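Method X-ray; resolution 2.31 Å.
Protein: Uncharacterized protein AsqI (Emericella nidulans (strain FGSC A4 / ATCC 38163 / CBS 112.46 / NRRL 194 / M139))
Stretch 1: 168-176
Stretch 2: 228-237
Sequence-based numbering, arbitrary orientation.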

# COMPACT_ATOMS: atom_id res chain seq x y z
N HIS A 168 9.58 -0.29 -3.52
CA HIS A 168 9.29 -1.65 -3.06
C HIS A 168 10.35 -2.07 -2.06
O HIS A 168 11.30 -1.33 -1.82
N GLY A 169 10.18 -3.25 -1.47
CA GLY A 169 11.15 -3.77 -0.52
C GLY A 169 11.46 -2.81 0.62
O GLY A 169 10.56 -2.33 1.32
N HIS A 170 12.75 -2.52 0.80
CA HIS A 170 13.18 -1.60 1.84
C HIS A 170 13.65 -0.27 1.23
O HIS A 170 14.55 0.38 1.76
N ALA A 171 13.03 0.14 0.12
CA ALA A 171 13.43 1.39 -0.53
C ALA A 171 13.20 2.60 0.38
O ALA A 171 13.94 3.59 0.31
N LEU A 172 12.19 2.54 1.24
CA LEU A 172 11.91 3.67 2.11
C LEU A 172 13.08 3.98 3.05
O LEU A 172 13.24 5.14 3.48
N LEU A 173 13.88 2.97 3.36
CA LEU A 173 15.01 3.10 4.31
C LEU A 173 16.23 3.76 3.68
O LEU A 173 17.26 3.95 4.32
N SER A 174 16.11 4.08 2.40
CA SER A 174 17.15 4.77 1.67
C SER A 174 17.72 6.00 2.42
O SER A 174 18.92 6.25 2.37
N TYR A 175 16.87 6.74 3.13
CA TYR A 175 17.34 7.93 3.88
C TYR A 175 18.40 7.55 4.92
O TYR A 175 19.35 8.30 5.18
N TRP A 176 18.24 6.37 5.49
CA TRP A 176 19.13 5.89 6.51
C TRP A 176 20.40 5.31 5.86
O TRP A 176 21.51 5.61 6.30
N GLU A 228 15.21 0.11 12.72
CA GLU A 228 14.73 1.21 11.88
C GLU A 228 13.66 0.69 10.93
O GLU A 228 12.65 1.35 10.67
N SER A 229 13.90 -0.51 10.41
CA SER A 229 12.91 -1.22 9.61
C SER A 229 11.56 -1.39 10.33
O SER A 229 10.51 -1.14 9.76
N LEU A 230 11.59 -1.82 11.59
CA LEU A 230 10.38 -2.05 12.35
C LEU A 230 9.57 -0.77 12.56
O LEU A 230 8.35 -0.81 12.69
N CYS A 231 10.26 0.36 12.60
CA CYS A 231 9.60 1.63 12.83
C CYS A 231 8.64 1.97 11.69
O CYS A 231 7.57 2.56 11.89
N TRP A 232 9.02 1.59 10.48
CA TRP A 232 8.15 1.81 9.34
C TRP A 232 7.28 0.59 9.07
O TRP A 232 6.59 0.54 8.06
N SER A 233 7.34 -0.38 9.97
CA SER A 233 6.57 -1.62 9.85
C SER A 233 6.99 -2.45 8.65
O SER A 233 6.18 -3.18 8.09
N LEU A 234 8.27 -2.34 8.26
CA LEU A 234 8.81 -3.14 7.16
C LEU A 234 9.36 -4.48 7.67
O LEU A 234 9.58 -4.65 8.86
N PRO A 235 9.56 -5.45 6.77
CA PRO A 235 10.05 -6.73 7.29
C PRO A 235 11.47 -6.69 7.85
O PRO A 235 12.26 -5.79 7.55
N LEU A 236 11.77 -7.66 8.70
CA LEU A 236 13.12 -7.85 9.17
C LEU A 236 13.97 -8.32 7.99
O LEU A 236 13.44 -8.81 6.98
N VAL A 237 15.28 -8.15 8.08
CA VAL A 237 16.17 -8.53 6.99
C VAL A 237 16.36 -10.04 6.89
O VAL A 237 16.58 -10.71 7.90

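The two stretches bury 547 Å² between them, summed over both sides, and the CA register (His-170 CA to Leu-234 CA 7.1 Å, Leu-173 CA to Ser-229 CA 7.2 Å, Leu-172 CA to Trp-232 CA 8.4 Å) leaves room for one layer of interlocking side chains.

Leu-173 is the central bump. Its CA-to-CB bond points sideways, but with the m,t rotamer (chi1 -64°, chi2 -177°) its end comes nearer to stretch 2, into a hollow lined by Glu-228, Ser-229, Trp-232 and Leu-234. Leu-173 CD2 lies 3.6 Å from Trp-232 CD1 and 4.2 Å from Glu-228 CG; Leu-173 CD1 lies 3.9 Å from Ser-229 OG; Leu-173 CG lies 4.0 Å from Leu-234 CD1. Leu-234, also m,t and with its CA-to-CB bond pointing toward stretch 1, answers with a bump of its own: besides Leu-173, Leu-234 CD1 meets Leu-172 CB at 4.3 Å, while Leu-234 CB approaches His-170 CD2 at 4.0 Å.

The imidazole of His-170 (chi1 -71°, m; chi2 94°) closes one end of the contact. Its CA-to-CB bond runs sideways, yet the ring reaches stretch 2 edge-on, and His-170 NE2 donates to Pro-235 O at 2.8 Å with a nearly straight N-H...O angle of 169°. Ser-229 OG donates to the same carbonyl, Pro-235 O, at 2.8 Å, so one acceptor ties together a side chain from each stretch. Ser-229 OG also sits near the imidazole plane, 3.3 Å from His-170 CD2.

Farther along, the CA-to-CB bond of Tyr-175 points toward stretch 2, and its phenol (p, chi1 71°) ends between Trp-232 and Glu-228. Tyr-175 OH accepts from Trp-232 NE1 at 2.8 Å (N-H...O angle 174°) and donates to Glu-228 OE2 at a very short 2.5 Å, forming a continuous relay from indole to carboxylate. Both partners lie near the phenol plane. The Tyr-175 and Trp-232 rings meet rim to rim, with the indole's five-membered ring centroid 5.6 Å from that of the phenol and planes at 72°; Tyr-175 CE1 and Trp-232 CE2 approach to 4.0 Å.

Glu-228 (chi1 -167°, t; chi2 82°, p) also packs against Trp-176 (chi1 -157°, t). Glu-228 CG lies over one face of the indole, 4.0 Å from the Trp-176 five-membered ring centroid and 25° off the normal, a CH-pi contact, while Glu-228 OE2 comes within 3.2 Å of Trp-176 CD1. Water 1 sits beside the pair, its O accepting from Trp-176 NE1 at 2.9 Å and lying 2.8 Å from Glu-228 OE1, one of several acceptors in its reach. Both oxygens of this buried carboxylate have partners: Glu-228 OE2 takes the Tyr-175 hydroxyl, and Glu-228 OE1 is bonded elsewhere in the structure as well as lying beside the water.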

# COMPACT_ATOMS: atom_id res chain seq x y z
CB HIS A 168 9.22 -2.63 -4.24
CG HIS A 168 8.13 -2.31 -5.22
ND1 HIS A 168 6.79 -2.48 -4.94
CD2 HIS A 168 8.18 -1.78 -6.48
CE1 HIS A 168 6.07 -2.10 -5.98
NE2 HIS A 168 6.89 -1.67 -6.92
CB HIS A 170 14.31 -2.23 2.67
CG HIS A 170 13.86 -3.35 3.57
ND1 HIS A 170 13.91 -4.68 3.19
CD2 HIS A 170 13.38 -3.33 4.83
CE1 HIS A 170 13.47 -5.43 4.19
NE2 HIS A 170 13.14 -4.64 5.20
CB ALA A 171 12.68 1.57 -1.83
CB LEU A 172 10.62 3.43 2.91
CG LEU A 172 9.30 3.59 2.13
CD1 LEU A 172 8.09 3.35 3.03
CD2 LEU A 172 9.21 4.96 1.45
CB LEU A 173 15.41 1.73 4.84
CG LEU A 173 14.31 1.07 5.67
CD1 LEU A 173 14.81 -0.27 6.24
CD2 LEU A 173 13.88 2.04 6.78
CB SER A 174 16.58 5.14 0.28
OG SER A 174 16.98 6.42 -0.14
CB TYR A 175 16.17 8.66 4.58
CG TYR A 175 15.59 7.90 5.77
CD1 TYR A 175 14.57 6.97 5.60
CD2 TYR A 175 16.08 8.11 7.05
CE1 TYR A 175 14.05 6.27 6.68
CE2 TYR A 175 15.58 7.41 8.13
CZ TYR A 175 14.56 6.50 7.94
OH TYR A 175 14.06 5.80 9.03
CB TRP A 176 18.40 4.83 7.34
CG TRP A 176 18.90 4.59 8.71
CD1 TRP A 176 18.49 5.21 9.84
CD2 TRP A 176 19.85 3.58 9.13
NE1 TRP A 176 19.13 4.67 10.94
CE2 TRP A 176 19.97 3.68 10.53
CE3 TRP A 176 20.60 2.62 8.45
CZ2 TRP A 176 20.82 2.85 11.26
CZ3 TRP A 176 21.46 1.80 9.19
CH2 TRP A 176 21.56 1.92 10.58
CB GLU A 228 15.87 1.85 11.10
CG GLU A 228 15.52 3.19 10.46
CD GLU A 228 15.63 4.35 11.44
OE1 GLU A 228 15.88 4.10 12.65
OE2 GLU A 228 15.49 5.51 11.00
CB SER A 229 13.46 -2.58 9.20
OG SER A 229 12.81 -3.04 8.02
CB LEU A 230 10.71 -2.67 13.70
CG LEU A 230 10.37 -4.14 13.87
CD1 LEU A 230 10.75 -4.90 12.63
CD2 LEU A 230 11.09 -4.69 15.09
CB CYS A 231 10.64 2.74 13.02
SG CYS A 231 11.76 2.45 14.43
CB TRP A 232 8.99 2.14 8.11
CG TRP A 232 9.79 3.38 8.27
CD1 TRP A 232 11.12 3.46 8.58
CD2 TRP A 232 9.33 4.73 8.13
NE1 TRP A 232 11.51 4.78 8.62
CE2 TRP A 232 10.43 5.58 8.35
CE3 TRP A 232 8.08 5.30 7.83
CZ2 TRP A 232 10.33 6.97 8.28
CZ3 TRP A 232 7.97 6.69 7.77
CH2 TRP A 232 9.09 7.51 7.99
CB SER A 233 5.06 -1.33 9.78
OG SER A 233 4.54 -1.02 11.06
CB LEU A 234 9.89 -2.34 6.42
CG LEU A 234 9.43 -0.99 5.87
CD1 LEU A 234 10.57 -0.23 5.22
CD2 LEU A 234 8.31 -1.22 4.88
CB PRO A 235 9.97 -7.66 6.06
CG PRO A 235 9.63 -6.82 4.91
CD PRO A 235 9.01 -5.56 5.41
CB LEU A 236 13.16 -8.87 10.32
CG LEU A 236 12.53 -8.50 11.67
CD1 LEU A 236 12.46 -9.72 12.59
CD2 LEU A 236 13.27 -7.35 12.36
CB VAL A 237 17.53 -7.85 7.15
CG1 VAL A 237 18.58 -8.56 6.34
CG2 VAL A 237 17.42 -6.38 6.77
O HOH W 1 18.03 5.71 13.38